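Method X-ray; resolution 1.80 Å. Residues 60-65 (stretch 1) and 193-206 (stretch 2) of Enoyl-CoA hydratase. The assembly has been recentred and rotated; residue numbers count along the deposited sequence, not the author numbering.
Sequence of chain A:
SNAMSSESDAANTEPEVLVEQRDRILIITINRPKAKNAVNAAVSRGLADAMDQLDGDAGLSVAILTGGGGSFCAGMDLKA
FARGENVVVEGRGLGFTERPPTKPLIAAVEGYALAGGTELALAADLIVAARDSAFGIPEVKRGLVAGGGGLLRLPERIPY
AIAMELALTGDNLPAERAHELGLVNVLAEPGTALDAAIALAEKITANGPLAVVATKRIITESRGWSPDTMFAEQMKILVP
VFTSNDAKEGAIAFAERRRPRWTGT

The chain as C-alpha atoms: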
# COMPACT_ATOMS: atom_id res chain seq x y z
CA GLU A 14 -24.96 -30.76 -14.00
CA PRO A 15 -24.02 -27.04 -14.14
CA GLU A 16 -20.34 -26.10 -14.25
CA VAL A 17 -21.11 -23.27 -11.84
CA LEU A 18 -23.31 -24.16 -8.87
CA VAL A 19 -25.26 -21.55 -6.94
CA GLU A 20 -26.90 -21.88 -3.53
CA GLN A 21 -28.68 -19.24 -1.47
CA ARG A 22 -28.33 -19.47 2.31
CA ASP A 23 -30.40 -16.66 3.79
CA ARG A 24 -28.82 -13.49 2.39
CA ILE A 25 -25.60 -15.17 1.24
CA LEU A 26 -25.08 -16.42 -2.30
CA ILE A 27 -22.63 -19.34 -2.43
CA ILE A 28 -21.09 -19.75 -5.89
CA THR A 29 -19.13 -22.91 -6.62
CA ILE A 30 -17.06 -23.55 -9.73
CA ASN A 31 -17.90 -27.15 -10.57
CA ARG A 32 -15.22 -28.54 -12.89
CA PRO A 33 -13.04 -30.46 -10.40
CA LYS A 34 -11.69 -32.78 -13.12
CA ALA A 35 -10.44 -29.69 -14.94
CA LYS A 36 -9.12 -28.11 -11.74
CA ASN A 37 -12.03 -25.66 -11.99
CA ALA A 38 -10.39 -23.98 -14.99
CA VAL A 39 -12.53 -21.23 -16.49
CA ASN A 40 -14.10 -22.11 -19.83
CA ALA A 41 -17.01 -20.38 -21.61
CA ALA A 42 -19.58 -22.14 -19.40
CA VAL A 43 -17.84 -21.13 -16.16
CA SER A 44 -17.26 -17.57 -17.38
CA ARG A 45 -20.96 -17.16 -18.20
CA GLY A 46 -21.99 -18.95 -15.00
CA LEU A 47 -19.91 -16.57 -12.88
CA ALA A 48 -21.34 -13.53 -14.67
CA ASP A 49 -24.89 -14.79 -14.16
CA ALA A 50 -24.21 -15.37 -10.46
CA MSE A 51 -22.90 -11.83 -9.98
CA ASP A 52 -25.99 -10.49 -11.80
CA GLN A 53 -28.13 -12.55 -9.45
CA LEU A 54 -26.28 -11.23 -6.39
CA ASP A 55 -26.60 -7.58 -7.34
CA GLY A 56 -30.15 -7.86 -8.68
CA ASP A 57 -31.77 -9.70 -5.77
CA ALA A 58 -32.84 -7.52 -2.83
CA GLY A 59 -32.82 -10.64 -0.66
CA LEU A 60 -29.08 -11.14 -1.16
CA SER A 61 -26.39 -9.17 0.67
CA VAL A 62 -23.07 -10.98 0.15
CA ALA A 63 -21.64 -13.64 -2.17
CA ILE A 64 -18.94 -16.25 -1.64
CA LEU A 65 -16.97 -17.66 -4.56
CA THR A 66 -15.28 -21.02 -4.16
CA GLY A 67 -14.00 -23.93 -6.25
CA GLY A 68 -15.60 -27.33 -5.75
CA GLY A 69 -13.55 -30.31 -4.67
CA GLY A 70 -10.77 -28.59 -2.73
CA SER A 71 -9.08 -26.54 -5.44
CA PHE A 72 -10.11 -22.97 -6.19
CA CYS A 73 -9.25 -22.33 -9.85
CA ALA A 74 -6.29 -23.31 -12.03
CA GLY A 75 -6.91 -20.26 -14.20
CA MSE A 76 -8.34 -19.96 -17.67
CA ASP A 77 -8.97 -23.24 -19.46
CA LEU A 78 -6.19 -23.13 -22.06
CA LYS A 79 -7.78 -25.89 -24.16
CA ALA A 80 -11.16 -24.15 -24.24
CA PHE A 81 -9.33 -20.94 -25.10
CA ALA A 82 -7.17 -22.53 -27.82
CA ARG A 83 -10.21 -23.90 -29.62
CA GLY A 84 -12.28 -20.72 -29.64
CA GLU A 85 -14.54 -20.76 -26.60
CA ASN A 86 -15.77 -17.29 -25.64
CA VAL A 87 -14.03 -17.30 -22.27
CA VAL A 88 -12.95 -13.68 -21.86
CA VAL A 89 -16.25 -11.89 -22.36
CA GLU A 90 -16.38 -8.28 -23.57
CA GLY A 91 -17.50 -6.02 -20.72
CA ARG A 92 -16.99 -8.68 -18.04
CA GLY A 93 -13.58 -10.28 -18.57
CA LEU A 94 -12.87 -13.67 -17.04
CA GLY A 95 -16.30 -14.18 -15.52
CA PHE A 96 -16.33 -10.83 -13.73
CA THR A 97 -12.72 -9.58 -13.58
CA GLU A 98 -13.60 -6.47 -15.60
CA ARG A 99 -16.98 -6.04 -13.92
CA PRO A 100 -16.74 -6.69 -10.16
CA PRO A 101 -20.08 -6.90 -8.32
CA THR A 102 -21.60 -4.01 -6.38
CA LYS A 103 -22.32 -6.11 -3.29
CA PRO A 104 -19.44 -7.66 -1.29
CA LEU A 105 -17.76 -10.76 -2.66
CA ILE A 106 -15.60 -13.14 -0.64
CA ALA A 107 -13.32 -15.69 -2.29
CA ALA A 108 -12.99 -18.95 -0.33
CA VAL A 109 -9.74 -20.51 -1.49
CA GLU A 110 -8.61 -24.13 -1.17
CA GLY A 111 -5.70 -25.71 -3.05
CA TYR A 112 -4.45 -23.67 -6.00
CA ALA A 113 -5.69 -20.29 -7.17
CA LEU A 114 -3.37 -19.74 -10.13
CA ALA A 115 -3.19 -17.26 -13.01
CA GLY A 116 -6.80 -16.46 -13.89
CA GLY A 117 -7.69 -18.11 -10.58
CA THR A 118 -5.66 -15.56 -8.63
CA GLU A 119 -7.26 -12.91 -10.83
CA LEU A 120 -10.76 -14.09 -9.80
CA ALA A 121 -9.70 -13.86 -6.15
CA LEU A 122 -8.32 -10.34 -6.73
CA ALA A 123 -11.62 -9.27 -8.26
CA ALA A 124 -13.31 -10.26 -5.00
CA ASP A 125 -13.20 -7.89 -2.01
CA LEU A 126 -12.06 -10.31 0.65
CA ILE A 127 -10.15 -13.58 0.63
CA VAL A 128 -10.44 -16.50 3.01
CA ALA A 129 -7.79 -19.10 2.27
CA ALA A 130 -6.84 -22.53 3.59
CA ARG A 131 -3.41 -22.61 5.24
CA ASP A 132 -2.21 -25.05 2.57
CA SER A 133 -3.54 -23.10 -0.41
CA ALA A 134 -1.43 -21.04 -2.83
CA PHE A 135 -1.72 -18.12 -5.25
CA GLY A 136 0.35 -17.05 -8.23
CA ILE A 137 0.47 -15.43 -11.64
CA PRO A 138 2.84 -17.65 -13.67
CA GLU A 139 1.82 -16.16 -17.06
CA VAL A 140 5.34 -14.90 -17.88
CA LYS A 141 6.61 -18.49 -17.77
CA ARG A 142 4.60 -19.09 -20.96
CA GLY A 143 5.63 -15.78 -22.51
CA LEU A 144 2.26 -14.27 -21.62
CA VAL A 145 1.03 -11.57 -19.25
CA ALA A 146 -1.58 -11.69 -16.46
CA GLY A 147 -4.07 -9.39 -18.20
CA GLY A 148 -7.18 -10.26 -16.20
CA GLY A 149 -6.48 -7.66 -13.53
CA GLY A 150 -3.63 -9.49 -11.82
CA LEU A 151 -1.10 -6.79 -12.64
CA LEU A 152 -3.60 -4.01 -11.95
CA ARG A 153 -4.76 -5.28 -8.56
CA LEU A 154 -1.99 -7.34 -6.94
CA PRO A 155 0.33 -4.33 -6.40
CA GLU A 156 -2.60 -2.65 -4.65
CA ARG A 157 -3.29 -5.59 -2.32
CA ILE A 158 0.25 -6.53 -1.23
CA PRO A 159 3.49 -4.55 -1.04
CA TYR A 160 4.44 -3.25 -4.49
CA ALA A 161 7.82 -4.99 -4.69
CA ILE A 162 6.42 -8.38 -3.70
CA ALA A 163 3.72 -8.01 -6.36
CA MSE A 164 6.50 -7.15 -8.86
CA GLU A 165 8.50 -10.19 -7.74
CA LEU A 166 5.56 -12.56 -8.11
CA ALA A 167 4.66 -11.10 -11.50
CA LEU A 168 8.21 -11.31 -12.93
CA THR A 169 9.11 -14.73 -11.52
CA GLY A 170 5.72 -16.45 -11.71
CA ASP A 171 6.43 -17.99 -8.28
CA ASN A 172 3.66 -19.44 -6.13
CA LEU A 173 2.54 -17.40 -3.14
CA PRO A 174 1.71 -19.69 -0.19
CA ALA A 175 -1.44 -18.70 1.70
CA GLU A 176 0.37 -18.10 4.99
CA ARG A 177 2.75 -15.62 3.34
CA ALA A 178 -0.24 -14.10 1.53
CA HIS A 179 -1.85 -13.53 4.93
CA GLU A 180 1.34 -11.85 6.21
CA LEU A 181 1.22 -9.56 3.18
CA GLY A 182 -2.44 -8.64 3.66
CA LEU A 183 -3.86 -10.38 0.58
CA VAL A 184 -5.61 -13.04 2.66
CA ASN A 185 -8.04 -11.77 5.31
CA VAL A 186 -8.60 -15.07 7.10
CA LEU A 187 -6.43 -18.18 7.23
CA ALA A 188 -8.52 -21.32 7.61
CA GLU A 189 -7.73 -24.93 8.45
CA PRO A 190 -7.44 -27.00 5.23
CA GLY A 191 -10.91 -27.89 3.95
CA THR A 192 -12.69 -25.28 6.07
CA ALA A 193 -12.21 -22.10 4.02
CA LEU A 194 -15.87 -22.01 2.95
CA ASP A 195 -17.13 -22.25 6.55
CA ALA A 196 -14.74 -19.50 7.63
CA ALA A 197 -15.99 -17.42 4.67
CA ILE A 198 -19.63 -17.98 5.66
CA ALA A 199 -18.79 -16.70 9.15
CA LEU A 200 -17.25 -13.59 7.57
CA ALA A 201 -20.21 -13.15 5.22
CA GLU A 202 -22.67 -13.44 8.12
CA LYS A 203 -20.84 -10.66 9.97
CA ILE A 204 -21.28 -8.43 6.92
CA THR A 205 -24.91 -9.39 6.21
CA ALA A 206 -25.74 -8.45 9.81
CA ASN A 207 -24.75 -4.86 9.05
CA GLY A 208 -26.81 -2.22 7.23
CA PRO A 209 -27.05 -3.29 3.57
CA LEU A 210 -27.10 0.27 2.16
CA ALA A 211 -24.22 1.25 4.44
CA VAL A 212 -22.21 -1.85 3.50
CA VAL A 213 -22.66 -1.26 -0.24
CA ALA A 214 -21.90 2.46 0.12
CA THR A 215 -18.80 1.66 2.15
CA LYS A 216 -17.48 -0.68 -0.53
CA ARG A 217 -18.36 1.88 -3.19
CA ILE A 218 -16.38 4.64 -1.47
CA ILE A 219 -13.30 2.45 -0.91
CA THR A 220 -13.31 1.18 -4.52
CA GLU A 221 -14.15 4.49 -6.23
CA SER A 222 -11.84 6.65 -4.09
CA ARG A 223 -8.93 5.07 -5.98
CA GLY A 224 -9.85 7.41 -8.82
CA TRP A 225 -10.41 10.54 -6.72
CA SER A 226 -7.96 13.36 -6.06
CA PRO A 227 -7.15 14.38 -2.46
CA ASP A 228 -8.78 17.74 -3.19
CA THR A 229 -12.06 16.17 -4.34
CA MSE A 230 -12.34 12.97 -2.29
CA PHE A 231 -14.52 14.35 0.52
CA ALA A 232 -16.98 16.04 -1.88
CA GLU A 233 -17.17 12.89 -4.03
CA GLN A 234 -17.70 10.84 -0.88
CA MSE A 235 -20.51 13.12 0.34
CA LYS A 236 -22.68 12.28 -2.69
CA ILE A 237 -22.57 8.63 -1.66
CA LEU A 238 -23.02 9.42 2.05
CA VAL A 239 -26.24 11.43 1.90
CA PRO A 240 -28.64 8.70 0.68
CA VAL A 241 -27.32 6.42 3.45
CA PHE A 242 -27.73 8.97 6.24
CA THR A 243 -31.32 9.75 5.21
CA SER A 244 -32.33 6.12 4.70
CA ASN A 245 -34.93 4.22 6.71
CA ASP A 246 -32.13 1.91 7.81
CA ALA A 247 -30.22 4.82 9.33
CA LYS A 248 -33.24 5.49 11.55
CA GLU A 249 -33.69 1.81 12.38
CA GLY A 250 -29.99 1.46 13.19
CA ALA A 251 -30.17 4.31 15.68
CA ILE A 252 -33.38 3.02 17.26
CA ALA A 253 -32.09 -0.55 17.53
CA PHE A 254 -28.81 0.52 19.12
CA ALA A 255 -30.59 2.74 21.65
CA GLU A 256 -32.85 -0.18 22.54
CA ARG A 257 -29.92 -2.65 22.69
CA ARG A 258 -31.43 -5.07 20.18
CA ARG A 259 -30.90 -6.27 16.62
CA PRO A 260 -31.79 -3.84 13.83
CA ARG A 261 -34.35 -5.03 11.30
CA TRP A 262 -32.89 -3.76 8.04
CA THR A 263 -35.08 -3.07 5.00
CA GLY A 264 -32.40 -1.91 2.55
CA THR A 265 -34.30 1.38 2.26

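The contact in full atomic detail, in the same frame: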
# COMPACT_ATOMS: atom_id res chain seq x y z
N LEU A 60 -30.47 -10.73 -1.29
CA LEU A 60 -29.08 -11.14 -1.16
C LEU A 60 -28.22 -9.96 -0.72
O LEU A 60 -28.44 -8.83 -1.17
CB LEU A 60 -28.54 -11.71 -2.47
CG LEU A 60 -29.13 -13.05 -2.94
CD1 LEU A 60 -28.57 -13.43 -4.32
CD2 LEU A 60 -28.86 -14.14 -1.92
N SER A 61 -27.25 -10.22 0.14
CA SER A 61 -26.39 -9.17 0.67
C SER A 61 -24.92 -9.38 0.30
O SER A 61 -24.21 -8.42 0.01
CB SER A 61 -26.53 -9.07 2.19
OG SER A 61 -27.84 -8.64 2.55
N VAL A 62 -24.48 -10.63 0.33
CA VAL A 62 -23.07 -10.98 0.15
C VAL A 62 -22.97 -12.26 -0.67
O VAL A 62 -23.84 -13.13 -0.58
CB VAL A 62 -22.34 -11.17 1.51
CG1 VAL A 62 -20.91 -11.67 1.32
CG2 VAL A 62 -22.34 -9.87 2.32
N ALA A 63 -21.92 -12.38 -1.48
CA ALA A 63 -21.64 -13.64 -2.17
C ALA A 63 -20.29 -14.22 -1.74
O ALA A 63 -19.38 -13.50 -1.35
CB ALA A 63 -21.67 -13.45 -3.66
N ILE A 64 -20.20 -15.54 -1.83
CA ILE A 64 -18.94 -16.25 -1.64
C ILE A 64 -18.63 -17.05 -2.89
O ILE A 64 -19.49 -17.79 -3.40
CB ILE A 64 -18.97 -17.19 -0.43
CG1 ILE A 64 -19.29 -16.42 0.85
CG2 ILE A 64 -17.65 -17.95 -0.31
CD1 ILE A 64 -19.57 -17.33 2.04
N LEU A 65 -17.42 -16.89 -3.41
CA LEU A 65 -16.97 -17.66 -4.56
C LEU A 65 -15.96 -18.71 -4.13
O LEU A 65 -14.98 -18.40 -3.44
CB LEU A 65 -16.36 -16.75 -5.63
CG LEU A 65 -15.65 -17.48 -6.79
CD1 LEU A 65 -16.66 -18.30 -7.61
CD2 LEU A 65 -14.91 -16.48 -7.66
N ALA A 193 -12.19 -23.49 4.49
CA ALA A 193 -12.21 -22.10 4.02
C ALA A 193 -13.64 -21.60 3.78
O ALA A 193 -13.96 -20.46 4.14
CB ALA A 193 -11.38 -21.94 2.75
N LEU A 194 -14.50 -22.44 3.21
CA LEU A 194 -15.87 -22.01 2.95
C LEU A 194 -16.63 -21.69 4.25
O LEU A 194 -17.34 -20.69 4.32
CB LEU A 194 -16.62 -23.09 2.15
CG LEU A 194 -18.10 -22.82 1.85
CD1 LEU A 194 -18.29 -21.44 1.24
CD2 LEU A 194 -18.65 -23.90 0.93
N ASP A 195 -16.48 -22.53 5.27
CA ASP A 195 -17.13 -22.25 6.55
C ASP A 195 -16.61 -20.97 7.18
O ASP A 195 -17.38 -20.18 7.73
CB ASP A 195 -16.95 -23.42 7.52
CG ASP A 195 -18.16 -24.35 7.55
OD1 ASP A 195 -19.21 -23.98 6.98
OD2 ASP A 195 -18.06 -25.43 8.16
N ALA A 196 -15.30 -20.75 7.12
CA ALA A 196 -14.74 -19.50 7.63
C ALA A 196 -15.31 -18.31 6.85
O ALA A 196 -15.64 -17.27 7.43
CB ALA A 196 -13.22 -19.51 7.55
N ALA A 197 -15.44 -18.48 5.53
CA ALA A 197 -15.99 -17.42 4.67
C ALA A 197 -17.46 -17.14 4.98
O ALA A 197 -17.90 -15.99 4.93
CB ALA A 197 -15.81 -17.80 3.20
N ILE A 198 -18.23 -18.18 5.29
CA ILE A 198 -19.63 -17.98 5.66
C ILE A 198 -19.72 -17.17 6.95
O ILE A 198 -20.56 -16.27 7.08
CB ILE A 198 -20.37 -19.33 5.80
CG1 ILE A 198 -20.53 -20.00 4.44
CG2 ILE A 198 -21.75 -19.13 6.44
CD1 ILE A 198 -20.97 -21.46 4.52
N ALA A 199 -18.84 -17.47 7.91
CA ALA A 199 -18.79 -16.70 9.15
C ALA A 199 -18.52 -15.23 8.87
O ALA A 199 -19.17 -14.34 9.43
CB ALA A 199 -17.75 -17.27 10.10
N LEU A 200 -17.56 -14.96 7.98
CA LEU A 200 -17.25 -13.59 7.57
C LEU A 200 -18.44 -12.93 6.88
O LEU A 200 -18.80 -11.80 7.19
CB LEU A 200 -16.03 -13.58 6.65
CG LEU A 200 -15.51 -12.24 6.13
CD1 LEU A 200 -15.23 -11.29 7.29
CD2 LEU A 200 -14.25 -12.47 5.29
N ALA A 201 -19.06 -13.66 5.94
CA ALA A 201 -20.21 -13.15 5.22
C ALA A 201 -21.36 -12.81 6.17
O ALA A 201 -22.02 -11.78 6.01
CB ALA A 201 -20.68 -14.17 4.18
N GLU A 202 -21.59 -13.67 7.16
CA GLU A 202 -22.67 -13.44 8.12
C GLU A 202 -22.42 -12.18 8.95
O GLU A 202 -23.36 -11.47 9.30
CB GLU A 202 -22.86 -14.66 9.02
CG GLU A 202 -23.61 -15.80 8.33
CD GLU A 202 -23.68 -17.07 9.16
OE1 GLU A 202 -23.02 -17.15 10.21
OE2 GLU A 202 -24.42 -18.00 8.76
N LYS A 203 -21.16 -11.89 9.26
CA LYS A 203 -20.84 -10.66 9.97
C LYS A 203 -21.22 -9.45 9.12
O LYS A 203 -21.76 -8.46 9.63
CB LYS A 203 -19.36 -10.62 10.36
CG LYS A 203 -18.99 -11.62 11.46
CD LYS A 203 -17.49 -11.85 11.56
CE LYS A 203 -16.79 -10.67 12.21
NZ LYS A 203 -17.35 -10.31 13.54
N ILE A 204 -20.97 -9.53 7.82
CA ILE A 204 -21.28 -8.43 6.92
C ILE A 204 -22.78 -8.31 6.63
O ILE A 204 -23.33 -7.20 6.58
CB ILE A 204 -20.49 -8.57 5.61
CG1 ILE A 204 -18.99 -8.49 5.91
CG2 ILE A 204 -20.89 -7.49 4.63
CD1 ILE A 204 -18.10 -8.90 4.73
N THR A 205 -23.47 -9.44 6.47
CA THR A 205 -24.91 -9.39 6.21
C THR A 205 -25.69 -8.88 7.42
O THR A 205 -26.84 -8.44 7.29
CB THR A 205 -25.48 -10.77 5.79
OG1 THR A 205 -25.31 -11.71 6.86
CG2 THR A 205 -24.78 -11.29 4.55
N ALA A 206 -25.08 -8.93 8.60
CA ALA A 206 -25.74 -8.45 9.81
C ALA A 206 -25.71 -6.92 9.88
O ALA A 206 -26.42 -6.32 10.68
CB ALA A 206 -25.08 -9.04 11.06
O HOH W 1 -27.60 -6.98 5.25

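At the centre of this contact, two β-branched residues of a strand rest against a pair of alanines on a helix. Val62 and Ile64 lie two positions apart in the strand, so both direct their CA-to-CB bonds toward the helix, while Ala63 and Leu65, alternating with them, point away and take no part. Ile64 has the largest covered area of any residue in the contact. Its chi1 m, chi2 t conformation carries CD1 in toward the helix backbone, where Ile64 CD1 comes within 3.6 Å of Ala197 O and equally within 3.6 Å of Ile198 N. These are van der Waals approaches to the backbone: Ile198 N donates its hydrogen bond to Leu194 O (2.8 Å), and Ala197 O accepts one from Ala201 N (2.8 Å), so the helix's own bonding occupies both groups.

Where the methyl of Ile64 reaches the backbone, the flanking residues that point toward the strand are small. Ala197 and Ala201, one helical turn apart, both point toward the strand, and each offers no more than a methyl group. Ile64 CG2 lies 4.0 Å from Ala197 CB, and Ile64 CD1 the same distance from Ala201 CB. The methyl of Ala201 is shared with the valine, since Val62 CG1 sits 3.8 Å from Ala201 CB. The backbones are near: the CA atoms of Val62 and Ala201 are 6.2 Å apart, those of Ile64 and Ala197 7.1 Å. The two axes approach to 8.8 Å and run nearly antiparallel, at 166°, so that ascending the strand means descending the helix, and Ser61, Val62 and Ile64 find Thr205, Ala201 and Ala197 in turn.

Larger apolar residues extend this centre. Toward the start of the helix, Leu194 sets out sideways, but its end comes nearer and brings CD1 to 3.9 Å from Ile64 CG2. Ile198 has its CA-to-CB bond directed away from the strand, yet its CG1 still lies 3.7 Å from Ile64 CD1. Toward the other end, Ile204 points at the strand and places its CG2 3.6 Å from Val62 CG2. Branched aliphatic side chains suit these positions because their methyl groups can fill the space around the alanines without leaving a polar group unpaired.

Thr205 begins the transition to the polar edge. Its methyl belongs to the apolar layer, with Thr205 CG2 3.6 Å from Val62 CG2 and 3.7 Å from Ser61 CB. Its hydroxyl lies on the helix side, Thr205 OG1 being 3.1 Å from Glu202 O. Ser61, just before the strand, likewise presents its CB to the threonine methyl, while its OG reaches a water, 3.2 Å from Ser61 OG to the water oxygen. That same water donates a hydrogen bond to Thr205 O, with its oxygen 2.6 Å from that carbonyl. No hydrogen bond joins the two stretches directly; the water provides a polar bridge at the margin of an otherwise apolar contact.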